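Local coordinates for protein apical membrane antigen 1 (Toxoplasma gondii, PDB 3ZLE) that may take part in host-cell invasion by the parasite, as the conserved ectodomain of a sporozoite surface antigen associated with the moving junction, at residues 7-12 / 17-22; 254-259 / 304-309; 31-36 / 187-192; 49-54 / 212-217. All coordinates share one frame; numbering follows the deposited sequence.

Contact 1: residues 7-12 / 17-22; sequences NPWATT and DFMKRF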
# COMPACT_ATOMS: atom_id res chain seq x y z
N ASN A 7 -4.62 -24.12 -14.88
CA ASN A 7 -4.40 -22.70 -14.76
C ASN A 7 -3.17 -22.21 -15.49
O ASN A 7 -2.06 -22.51 -15.10
CB ASN A 7 -4.33 -22.33 -13.29
CG ASN A 7 -4.40 -20.85 -13.08
OD1 ASN A 7 -4.30 -20.08 -14.05
ND2 ASN A 7 -4.59 -20.43 -11.86
N PRO A 8 -3.37 -21.44 -16.58
CA PRO A 8 -2.22 -21.03 -17.36
C PRO A 8 -1.31 -20.03 -16.60
O PRO A 8 -0.16 -19.87 -16.95
CB PRO A 8 -2.86 -20.32 -18.55
CG PRO A 8 -4.12 -19.78 -18.00
CD PRO A 8 -4.62 -20.89 -17.13
N TRP A 9 -1.85 -19.38 -15.57
CA TRP A 9 -1.08 -18.49 -14.72
C TRP A 9 0.04 -19.16 -13.89
O TRP A 9 0.91 -18.47 -13.37
CB TRP A 9 -2.01 -17.67 -13.84
CG TRP A 9 -2.84 -16.76 -14.72
CD1 TRP A 9 -4.04 -17.07 -15.30
CD2 TRP A 9 -2.42 -15.51 -15.32
NE1 TRP A 9 -4.44 -16.06 -16.15
CE2 TRP A 9 -3.44 -15.13 -16.23
CE3 TRP A 9 -1.25 -14.74 -15.24
CZ2 TRP A 9 -3.36 -13.96 -16.98
CZ3 TRP A 9 -1.18 -13.56 -15.98
CH2 TRP A 9 -2.23 -13.17 -16.82
N ALA A 10 0.02 -20.49 -13.82
CA ALA A 10 1.12 -21.25 -13.24
C ALA A 10 1.96 -21.97 -14.31
O ALA A 10 2.89 -22.68 -14.00
CB ALA A 10 0.59 -22.25 -12.20
N THR A 11 1.71 -21.64 -15.58
CA THR A 11 2.13 -22.47 -16.70
C THR A 11 3.42 -21.96 -17.31
O THR A 11 3.99 -22.58 -18.21
CB THR A 11 1.05 -22.49 -17.79
OG1 THR A 11 0.42 -23.78 -17.81
CG2 THR A 11 1.62 -22.16 -19.16
N THR A 12 3.88 -20.83 -16.81
CA THR A 12 4.93 -20.10 -17.48
C THR A 12 5.58 -19.25 -16.42
O THR A 12 4.91 -18.78 -15.51
CB THR A 12 4.35 -19.20 -18.58
OG1 THR A 12 4.30 -19.94 -19.81
CG2 THR A 12 5.17 -17.93 -18.77
N ASP A 17 5.18 -15.34 -12.33
CA ASP A 17 5.81 -14.18 -11.67
C ASP A 17 4.90 -13.02 -11.61
O ASP A 17 4.95 -12.21 -10.71
CB ASP A 17 7.10 -13.77 -12.41
CG ASP A 17 8.23 -14.72 -12.16
OD1 ASP A 17 8.03 -15.70 -11.39
OD2 ASP A 17 9.29 -14.56 -12.81
N PHE A 18 4.00 -12.92 -12.60
CA PHE A 18 3.08 -11.83 -12.56
C PHE A 18 1.99 -12.08 -11.51
O PHE A 18 1.69 -11.21 -10.69
CB PHE A 18 2.48 -11.62 -13.95
CG PHE A 18 1.70 -10.35 -14.08
CD1 PHE A 18 2.34 -9.14 -14.32
CD2 PHE A 18 0.31 -10.36 -13.97
CE1 PHE A 18 1.59 -7.96 -14.49
CE2 PHE A 18 -0.44 -9.22 -14.18
CZ PHE A 18 0.21 -8.02 -14.48
N MET A 19 1.47 -13.30 -11.48
CA MET A 19 0.41 -13.64 -10.51
C MET A 19 0.95 -13.56 -9.07
O MET A 19 0.27 -13.09 -8.16
CB MET A 19 -0.14 -15.05 -10.81
CG MET A 19 -1.60 -15.28 -10.43
SD MET A 19 -2.76 -14.13 -11.21
CE MET A 19 -3.37 -13.31 -9.74
N LYS A 20 2.16 -14.07 -8.86
CA LYS A 20 2.77 -14.09 -7.49
C LYS A 20 2.69 -12.72 -6.86
O LYS A 20 2.62 -12.59 -5.62
CB LYS A 20 4.24 -14.47 -7.57
CG LYS A 20 4.55 -15.93 -7.73
CD LYS A 20 6.07 -16.13 -7.73
CE LYS A 20 6.50 -17.31 -8.60
NZ LYS A 20 5.56 -18.48 -8.54
N ARG A 21 2.81 -11.69 -7.68
CA ARG A 21 2.91 -10.33 -7.17
C ARG A 21 1.68 -10.03 -6.33
O ARG A 21 1.68 -9.08 -5.52
CB ARG A 21 2.93 -9.32 -8.31
CG ARG A 21 4.11 -9.29 -9.22
CD ARG A 21 3.81 -8.19 -10.31
NE ARG A 21 4.91 -7.92 -11.24
CZ ARG A 21 5.84 -6.96 -11.05
NH1 ARG A 21 5.88 -6.28 -9.92
NH2 ARG A 21 6.78 -6.72 -11.98
N PHE A 22 0.57 -10.69 -6.65
CA PHE A 22 -0.71 -10.30 -6.05
C PHE A 22 -1.04 -11.15 -4.83
O PHE A 22 -2.11 -11.01 -4.21
CB PHE A 22 -1.84 -10.28 -7.14
CG PHE A 22 -1.53 -9.34 -8.28
CD1 PHE A 22 -1.76 -7.99 -8.14
CD2 PHE A 22 -0.81 -9.78 -9.40
CE1 PHE A 22 -1.36 -7.08 -9.11
CE2 PHE A 22 -0.46 -8.91 -10.40
CZ PHE A 22 -0.67 -7.53 -10.23
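The indole of Trp9 meets Phe18 and Met19, two neighbours on the helix that starts just after it, so a few residues of chain are enough to fold the N-terminal tail back onto its own helix. At the root of the tryptophan, CB lies 4.2 Å from CG of Met19. With CG of Trp9 anti to its carbonyl carbon (chi1 -65°), the ring swings toward the helix, and its five-membered part comes next. Here the bent methionine chain brings SD to 4.8 Å from the ring centroid, an oblique Met-aromatic contact. At the far rim of the six-membered ring, CZ3 of Trp9 is 4.1 Å from CD2 of Phe18, and the two side chains run side by side in the same direction. Ahead of the tryptophan, Asn7 forms an Asx turn: its OD1 accepts the backbone N of Trp9 at 3.0 Å, with the donor well above the carbonyl plane, and this ties the start of the short 3-10 segment. The wider setting is the aromatic interior of a PAN-related ectodomain. Phe377 of the C-terminal hairpin stacks on the Trp9 ring, while Phe327 of strand 326-330 meets it edge-to-face and also touches Met19. On the helix side, Phe22 CE2 sits 3.8 Å above one face of the Phe18 ring, toward its rim.

Contact 2: residues 254-259 / 304-309; sequences EECWKR and ANFYLE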
# COMPACT_ATOMS: atom_id res chain seq x y z
N GLU A 254 -10.74 5.51 -10.29
CA GLU A 254 -9.85 6.06 -9.29
C GLU A 254 -10.49 6.07 -7.89
O GLU A 254 -9.80 5.95 -6.85
CB GLU A 254 -9.45 7.49 -9.69
CG GLU A 254 -9.00 8.34 -8.50
CD GLU A 254 -8.50 9.73 -8.90
OE1 GLU A 254 -8.08 9.94 -10.09
OE2 GLU A 254 -8.52 10.63 -8.02
N GLU A 255 -11.81 6.27 -7.87
CA GLU A 255 -12.55 6.22 -6.64
C GLU A 255 -12.46 4.79 -6.10
O GLU A 255 -12.22 4.59 -4.92
CB GLU A 255 -14.02 6.66 -6.87
CG GLU A 255 -15.00 6.36 -5.73
CD GLU A 255 -16.37 7.06 -5.91
OE1 GLU A 255 -16.42 8.16 -6.49
OE2 GLU A 255 -17.40 6.51 -5.47
N CYS A 256 -12.57 3.80 -6.98
CA CYS A 256 -12.39 2.41 -6.57
C CYS A 256 -10.99 2.17 -6.00
O CYS A 256 -10.83 1.48 -5.01
CB CYS A 256 -12.67 1.45 -7.74
SG CYS A 256 -12.61 -0.31 -7.32
N TRP A 257 -9.99 2.78 -6.62
CA TRP A 257 -8.62 2.62 -6.19
C TRP A 257 -8.41 3.17 -4.77
O TRP A 257 -7.75 2.56 -3.95
CB TRP A 257 -7.69 3.30 -7.21
CG TRP A 257 -6.26 3.45 -6.74
CD1 TRP A 257 -5.32 2.47 -6.64
CD2 TRP A 257 -5.62 4.67 -6.28
NE1 TRP A 257 -4.13 3.00 -6.16
CE2 TRP A 257 -4.29 4.34 -5.94
CE3 TRP A 257 -6.04 6.00 -6.19
CZ2 TRP A 257 -3.36 5.30 -5.45
CZ3 TRP A 257 -5.11 6.96 -5.72
CH2 TRP A 257 -3.77 6.61 -5.43
N LYS A 258 -9.03 4.30 -4.48
CA LYS A 258 -9.00 4.88 -3.14
C LYS A 258 -9.78 4.08 -2.11
O LYS A 258 -9.42 4.05 -0.93
CB LYS A 258 -9.54 6.28 -3.18
CG LYS A 258 -8.51 7.27 -3.60
CD LYS A 258 -9.10 8.65 -3.74
CE LYS A 258 -7.99 9.60 -4.12
NZ LYS A 258 -8.45 10.95 -4.48
N ARG A 259 -10.85 3.44 -2.56
CA ARG A 259 -11.76 2.77 -1.68
C ARG A 259 -11.15 1.51 -1.11
O ARG A 259 -11.38 1.19 0.05
CB ARG A 259 -13.04 2.42 -2.43
CG ARG A 259 -14.15 1.87 -1.57
CD ARG A 259 -15.47 2.56 -1.90
NE ARG A 259 -16.24 1.86 -2.91
CZ ARG A 259 -17.07 2.46 -3.79
NH1 ARG A 259 -17.15 3.77 -3.85
NH2 ARG A 259 -17.81 1.73 -4.59
N ALA A 304 -9.39 -5.17 -5.28
CA ALA A 304 -10.63 -4.66 -5.80
C ALA A 304 -10.74 -4.89 -7.30
O ALA A 304 -9.79 -4.65 -8.04
CB ALA A 304 -10.78 -3.16 -5.50
N ASN A 305 -11.89 -5.41 -7.75
CA ASN A 305 -12.19 -5.47 -9.16
C ASN A 305 -13.08 -4.32 -9.56
O ASN A 305 -14.17 -4.12 -8.97
CB ASN A 305 -12.86 -6.79 -9.49
CG ASN A 305 -11.86 -7.89 -9.69
OD1 ASN A 305 -10.68 -7.63 -9.97
ND2 ASN A 305 -12.32 -9.12 -9.59
N PHE A 306 -12.65 -3.55 -10.55
CA PHE A 306 -13.48 -2.46 -11.09
C PHE A 306 -14.07 -2.83 -12.46
O PHE A 306 -13.33 -3.02 -13.44
CB PHE A 306 -12.68 -1.19 -11.22
CG PHE A 306 -13.43 -0.08 -11.91
CD1 PHE A 306 -14.30 0.74 -11.20
CD2 PHE A 306 -13.37 0.05 -13.28
CE1 PHE A 306 -14.94 1.78 -11.82
CE2 PHE A 306 -14.06 1.07 -13.93
CZ PHE A 306 -14.82 1.96 -13.20
N TYR A 307 -15.39 -2.98 -12.54
CA TYR A 307 -15.99 -3.37 -13.82
C TYR A 307 -17.37 -2.82 -14.06
O TYR A 307 -18.00 -2.25 -13.17
CB TYR A 307 -15.99 -4.89 -13.98
CG TYR A 307 -16.82 -5.60 -12.94
CD1 TYR A 307 -16.35 -5.75 -11.65
CD2 TYR A 307 -18.12 -6.00 -13.23
CE1 TYR A 307 -17.12 -6.39 -10.69
CE2 TYR A 307 -18.89 -6.65 -12.29
CZ TYR A 307 -18.39 -6.84 -11.02
OH TYR A 307 -19.17 -7.47 -10.09
N LEU A 308 -17.78 -2.87 -15.32
CA LEU A 308 -19.10 -2.46 -15.73
C LEU A 308 -19.98 -3.70 -15.65
O LEU A 308 -19.72 -4.68 -16.33
CB LEU A 308 -19.02 -1.96 -17.18
CG LEU A 308 -20.33 -1.68 -17.95
CD1 LEU A 308 -21.22 -0.73 -17.17
CD2 LEU A 308 -20.01 -1.09 -19.31
N GLU A 309 -20.92 -3.70 -14.70
CA GLU A 309 -21.92 -4.78 -14.61
C GLU A 309 -22.81 -4.81 -15.84
O GLU A 309 -23.56 -3.87 -16.09
CB GLU A 309 -22.76 -4.62 -13.36
CG GLU A 309 -23.43 -5.90 -12.92
CD GLU A 309 -23.41 -6.07 -11.41
OE1 GLU A 309 -24.09 -5.28 -10.72
OE2 GLU A 309 -22.69 -6.98 -10.92
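Ala304, near the start of strand 303-308, directs its methyl at the helix, where CB lies 3.8 Å from SG of Cys256. The next residue, Asn305, turns its side chain to the other side of the strand, and its amide nitrogen is held by the carbonyl oxygens of Phe228 and Phe239; toward the helix it offers little but its own backbone. Phe306 returns to the helix-facing side. Its CB is 4.0 Å from Cys256 SG, and its ring atom CD1 lies 3.9 Å from Cys256 CB, so the cysteine settles between the alanine methyl and the phenyl group. This is a helix laid against the four-stranded antiparallel sheet of the AMA1 ectodomain, a family placed in the PAN clan: segments 254-259 and 304-308 run almost antiparallel, their axes approaching to 8.9 Å at 166°. The sulfur that touches the strand is bonded to Cys317 on the adjoining strand 315-320, which fastens the helix covalently to the sheet. CB of Cys256 already faces the strand, and SG, anti to the backbone N (chi1 -175°), extends that reach. Past Phe306, Tyr307 and Leu308 carry the strand away from the helix, Tyr307 still pairing through its backbone with Ile316.

Contact 3: residues 31-36 / 187-192; sequences GIFVDL and FEPVKE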
# COMPACT_ATOMS: atom_id res chain seq x y z
N GLY A 31 0.46 -5.14 7.68
CA GLY A 31 -0.69 -4.29 7.40
C GLY A 31 -0.37 -3.31 6.26
O GLY A 31 0.81 -3.03 5.97
N ILE A 32 -1.43 -2.77 5.65
CA ILE A 32 -1.30 -1.88 4.49
C ILE A 32 -1.84 -0.51 4.86
O ILE A 32 -1.08 0.48 4.89
CB ILE A 32 -2.07 -2.45 3.28
CG1 ILE A 32 -1.54 -3.86 2.94
CG2 ILE A 32 -1.97 -1.51 2.09
CD1 ILE A 32 -2.48 -4.68 2.09
N PHE A 33 -3.09 -0.46 5.34
CA PHE A 33 -3.69 0.84 5.77
C PHE A 33 -2.85 1.43 6.90
O PHE A 33 -2.21 2.49 6.73
CB PHE A 33 -5.16 0.67 6.18
CG PHE A 33 -5.85 1.97 6.59
CD1 PHE A 33 -6.31 2.89 5.62
CD2 PHE A 33 -6.17 2.21 7.91
CE1 PHE A 33 -6.96 4.06 5.99
CE2 PHE A 33 -6.82 3.39 8.30
CZ PHE A 33 -7.22 4.33 7.32
N VAL A 34 -2.75 0.69 8.01
CA VAL A 34 -1.73 0.95 9.02
C VAL A 34 -0.80 -0.27 9.17
O VAL A 34 -1.26 -1.42 9.37
CB VAL A 34 -2.36 1.22 10.39
CG1 VAL A 34 -1.29 1.13 11.49
CG2 VAL A 34 -3.05 2.58 10.41
N ASP A 35 0.48 -0.02 8.97
CA ASP A 35 1.51 -1.05 8.99
C ASP A 35 2.27 -1.03 10.30
O ASP A 35 3.11 -0.17 10.53
CB ASP A 35 2.47 -0.86 7.84
CG ASP A 35 3.53 -1.91 7.80
OD1 ASP A 35 3.76 -2.56 8.86
OD2 ASP A 35 4.14 -2.11 6.69
N LEU A 36 2.01 -1.99 11.16
CA LEU A 36 2.76 -2.01 12.41
C LEU A 36 3.07 -3.43 12.72
O LEU A 36 2.82 -3.91 13.81
CB LEU A 36 1.98 -1.30 13.56
CG LEU A 36 1.82 0.22 13.49
CD1 LEU A 36 0.80 0.73 14.55
CD2 LEU A 36 3.14 0.98 13.63
N PHE A 187 -5.13 12.18 12.79
CA PHE A 187 -4.58 11.86 11.51
C PHE A 187 -4.87 10.43 11.13
O PHE A 187 -5.02 9.54 11.98
CB PHE A 187 -3.07 12.18 11.46
CG PHE A 187 -2.24 11.42 12.49
CD1 PHE A 187 -1.82 10.11 12.23
CD2 PHE A 187 -1.78 12.06 13.66
CE1 PHE A 187 -1.02 9.41 13.15
CE2 PHE A 187 -0.97 11.37 14.59
CZ PHE A 187 -0.56 10.06 14.31
N GLU A 188 -4.96 10.20 9.82
CA GLU A 188 -5.22 8.88 9.29
C GLU A 188 -4.64 8.69 7.88
O GLU A 188 -4.38 9.66 7.17
CB GLU A 188 -6.74 8.54 9.35
CG GLU A 188 -7.66 9.37 8.44
CD GLU A 188 -7.91 10.82 8.92
OE1 GLU A 188 -7.84 11.09 10.15
OE2 GLU A 188 -8.29 11.69 8.07
N PRO A 189 -4.33 7.45 7.52
CA PRO A 189 -3.73 7.25 6.21
C PRO A 189 -4.78 7.44 5.12
O PRO A 189 -5.94 7.19 5.36
CB PRO A 189 -3.27 5.78 6.25
CG PRO A 189 -3.26 5.40 7.70
CD PRO A 189 -4.34 6.23 8.35
N VAL A 190 -4.36 7.90 3.94
CA VAL A 190 -5.25 8.05 2.80
C VAL A 190 -4.44 7.86 1.50
O VAL A 190 -3.25 8.19 1.47
CB VAL A 190 -5.94 9.41 2.84
CG1 VAL A 190 -5.02 10.53 2.31
CG2 VAL A 190 -7.27 9.36 2.09
N LYS A 191 -5.02 7.20 0.49
CA LYS A 191 -4.52 7.36 -0.89
C LYS A 191 -4.82 8.74 -1.49
O LYS A 191 -5.98 9.14 -1.61
CB LYS A 191 -5.09 6.30 -1.82
CG LYS A 191 -4.52 4.89 -1.67
CD LYS A 191 -3.02 4.86 -1.66
CE LYS A 191 -2.43 3.45 -1.57
NZ LYS A 191 -2.80 2.47 -2.62
N GLU A 192 -3.76 9.37 -2.01
CA GLU A 192 -3.87 10.63 -2.72
C GLU A 192 -3.31 10.53 -4.13
O GLU A 192 -2.48 9.69 -4.43
CB GLU A 192 -3.21 11.77 -1.93
CG GLU A 192 -1.70 11.70 -1.88
CD GLU A 192 -1.04 13.01 -1.44
OE1 GLU A 192 -1.60 13.72 -0.57
OE2 GLU A 192 0.07 13.29 -1.93
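A chi1 of -178° sets CG of Phe33 opposite its backbone N and carries the phenyl group across the pyrrolidine ring of Pro189, while at Val34 the chi1 of 166° leaves CG2 beside the backbone N, pointing a methyl at the same proline. The two side chains run across each other at about a right angle, yet the proline ring lies nearly flat over one phenyl face. Pro189 CG sits over the centre of the Phe33 ring, 4.0 Å above its plane. Pro189 CD, displaced toward CZ and 3.6 Å from it, makes a CH-pi contact 4.0 Å from the Phe33 centroid, 29° off the normal. The ring also passes close to the proline backbone, with CE1 of Phe33 3.4 Å from Pro189 O. Pro189 occupies the middle of strand 187-191, which pairs antiparallel with strand 55-59, so the loop after helix 24-27 is pressed against a two-stranded sheet of the ectodomain. The same proline also touches Phe261 of helix 253-262. Val34 CG2 adds a contact at 3.9 Å to Pro189 CG, and the carbonyl oxygen of Phe33, hydrogen-bonded by Lys55 NZ, sits 3.2 Å from that carbon. The loop backbone is fixed further by Ala267, paired with Ile32.

Contact 4: residues 49-54 / 212-217; sequences KCPVFG and DAWQSA
Pro51 and Phe53 reach Trp214 from positions two residues apart on an extended chain. The proline takes the root of the tryptophan: Pro51 CD is 3.5 Å from Trp214 CB, and Pro51 CG is 3.9 Å from Trp214 CG and 4.0 Å from Trp214 CE3, so the proline side chain crosses the start of the indole at about a right angle. Phe53 takes the far rim, its CZ 3.7 Å from Trp214 CZ3, which lies at the edge of the phenyl ring, near its plane. The ring planes make an angle of 49°, neither stacked nor perpendicular. The indole is brought here by its first torsion, with CG between the backbone N and the carbonyl carbon (chi1 67°). Close by on its own helix, Gln215 CB sits 3.9 Å above the tryptophan ring.

Outside this first shell, Ile121 of helix 120-129 touches all three side chains and adds to the apolar cluster. The NE1 of Trp214 hydrogen-bonds to OG1 of Thr119, a bond that, with the packing on the ring, probably limits the rotation of the indole; Thr119 OG1 is also bonded to Asp212 OD1. Cys50, just before the proline, is disulfide-bonded to Cys218, just after helix 214-217, binding the two segments covalently beside the packing. A bound glycerol, probably from the crystallisation liquor, also lies near the indole. The side-chain contact between the segments is thus apolar, with the disulfide tying the chains next to it, while the indole N-H has Thr119 OG1 as its partner.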
# COMPACT_ATOMS: atom_id res chain seq x y z
N LYS A 49 6.89 -5.59 3.40
CA LYS A 49 7.97 -5.70 2.41
C LYS A 49 7.69 -4.95 1.09
O LYS A 49 8.62 -4.77 0.27
CB LYS A 49 8.28 -7.19 2.13
CG LYS A 49 9.31 -7.78 3.09
CD LYS A 49 8.94 -9.15 3.63
CE LYS A 49 8.07 -9.94 2.65
NZ LYS A 49 8.33 -11.41 2.72
N CYS A 50 6.45 -4.48 0.90
CA CYS A 50 6.08 -3.79 -0.35
C CYS A 50 5.88 -2.29 -0.16
O CYS A 50 5.26 -1.85 0.79
CB CYS A 50 4.81 -4.40 -0.97
SG CYS A 50 5.07 -6.00 -1.72
N PRO A 51 6.33 -1.49 -1.14
CA PRO A 51 6.04 -0.06 -1.08
C PRO A 51 4.57 0.21 -1.34
O PRO A 51 3.87 -0.59 -2.00
CB PRO A 51 6.93 0.53 -2.18
CG PRO A 51 7.27 -0.58 -3.10
CD PRO A 51 7.11 -1.87 -2.34
N VAL A 52 4.04 1.26 -0.73
CA VAL A 52 2.62 1.51 -0.80
C VAL A 52 2.43 2.79 -1.57
O VAL A 52 2.70 3.87 -1.05
CB VAL A 52 2.05 1.71 0.62
CG1 VAL A 52 0.51 1.54 0.59
CG2 VAL A 52 2.69 0.72 1.59
N PHE A 53 1.95 2.68 -2.81
CA PHE A 53 1.94 3.82 -3.72
C PHE A 53 0.77 4.74 -3.46
O PHE A 53 -0.39 4.29 -3.38
CB PHE A 53 1.88 3.31 -5.16
CG PHE A 53 3.17 2.75 -5.65
CD1 PHE A 53 3.54 1.45 -5.32
CD2 PHE A 53 4.11 3.58 -6.28
CE1 PHE A 53 4.74 0.93 -5.80
CE2 PHE A 53 5.36 3.07 -6.69
CZ PHE A 53 5.68 1.75 -6.40
N GLY A 54 1.07 6.03 -3.29
CA GLY A 54 0.03 7.01 -3.07
C GLY A 54 -0.44 7.13 -1.63
O GLY A 54 -1.29 7.97 -1.34
N ASP A 212 15.79 -3.46 -4.29
CA ASP A 212 15.18 -3.17 -5.60
C ASP A 212 14.13 -4.22 -5.94
O ASP A 212 13.44 -4.11 -6.96
CB ASP A 212 16.29 -3.14 -6.68
CG ASP A 212 17.15 -1.92 -6.57
OD1 ASP A 212 16.66 -0.85 -6.11
OD2 ASP A 212 18.32 -1.97 -7.03
N ALA A 213 13.97 -5.25 -5.08
CA ALA A 213 13.11 -6.39 -5.48
C ALA A 213 11.67 -6.00 -5.74
O ALA A 213 10.98 -6.70 -6.49
CB ALA A 213 13.16 -7.53 -4.42
N TRP A 214 11.16 -5.07 -4.94
CA TRP A 214 9.77 -4.60 -5.09
C TRP A 214 9.37 -4.48 -6.55
O TRP A 214 8.25 -4.78 -6.89
CB TRP A 214 9.54 -3.22 -4.39
CG TRP A 214 10.29 -2.10 -5.06
CD1 TRP A 214 11.61 -1.73 -4.82
CD2 TRP A 214 9.82 -1.25 -6.15
NE1 TRP A 214 11.96 -0.67 -5.68
CE2 TRP A 214 10.90 -0.40 -6.52
CE3 TRP A 214 8.59 -1.13 -6.82
CZ2 TRP A 214 10.78 0.55 -7.54
CZ3 TRP A 214 8.46 -0.21 -7.82
CH2 TRP A 214 9.56 0.62 -8.20
N GLN A 215 10.24 -3.98 -7.40
CA GLN A 215 9.91 -3.74 -8.78
C GLN A 215 9.36 -4.94 -9.47
O GLN A 215 8.53 -4.84 -10.25
CB GLN A 215 11.05 -3.14 -9.55
CG GLN A 215 10.65 -2.50 -10.85
CD GLN A 215 11.68 -1.60 -11.49
OE1 GLN A 215 12.34 -0.86 -10.87
NE2 GLN A 215 11.76 -1.66 -12.75
N SER A 216 9.82 -6.09 -9.06
CA SER A 216 9.52 -7.36 -9.62
C SER A 216 8.61 -8.23 -8.80
O SER A 216 8.07 -9.12 -9.30
CB SER A 216 10.79 -8.13 -9.70
OG SER A 216 11.56 -7.68 -10.71
N ALA A 217 8.53 -8.00 -7.52
CA ALA A 217 7.87 -8.89 -6.62
C ALA A 217 6.55 -8.39 -6.12
O ALA A 217 5.75 -9.10 -5.68
CB ALA A 217 8.75 -9.14 -5.45

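In the fold
Along the chain, contact 1 comes first, within the N-terminal helix region; contacts 3 and 4 then alternate their segments, and contact 2 closes the series. Contacts 3 and 4 lie 16 Å apart between centres and are joined by a probable Glu192 N to Gly54 O hydrogen bond, whereas contacts 1 and 3 are 28 Å apart and do not touch. Helix 253-262 of contact 2 leans on strand 187-191 of contact 3, and Arg21 NH1 of contact 1 hydrogen-bonds to Gln215 O in helix 214-217. Contacts 2, 3 and 4 touch one another and bring together distant parts of the chain, reinforced by disulfides at contacts 2 and 4; contact 1 is local and joins the rest through contact 4.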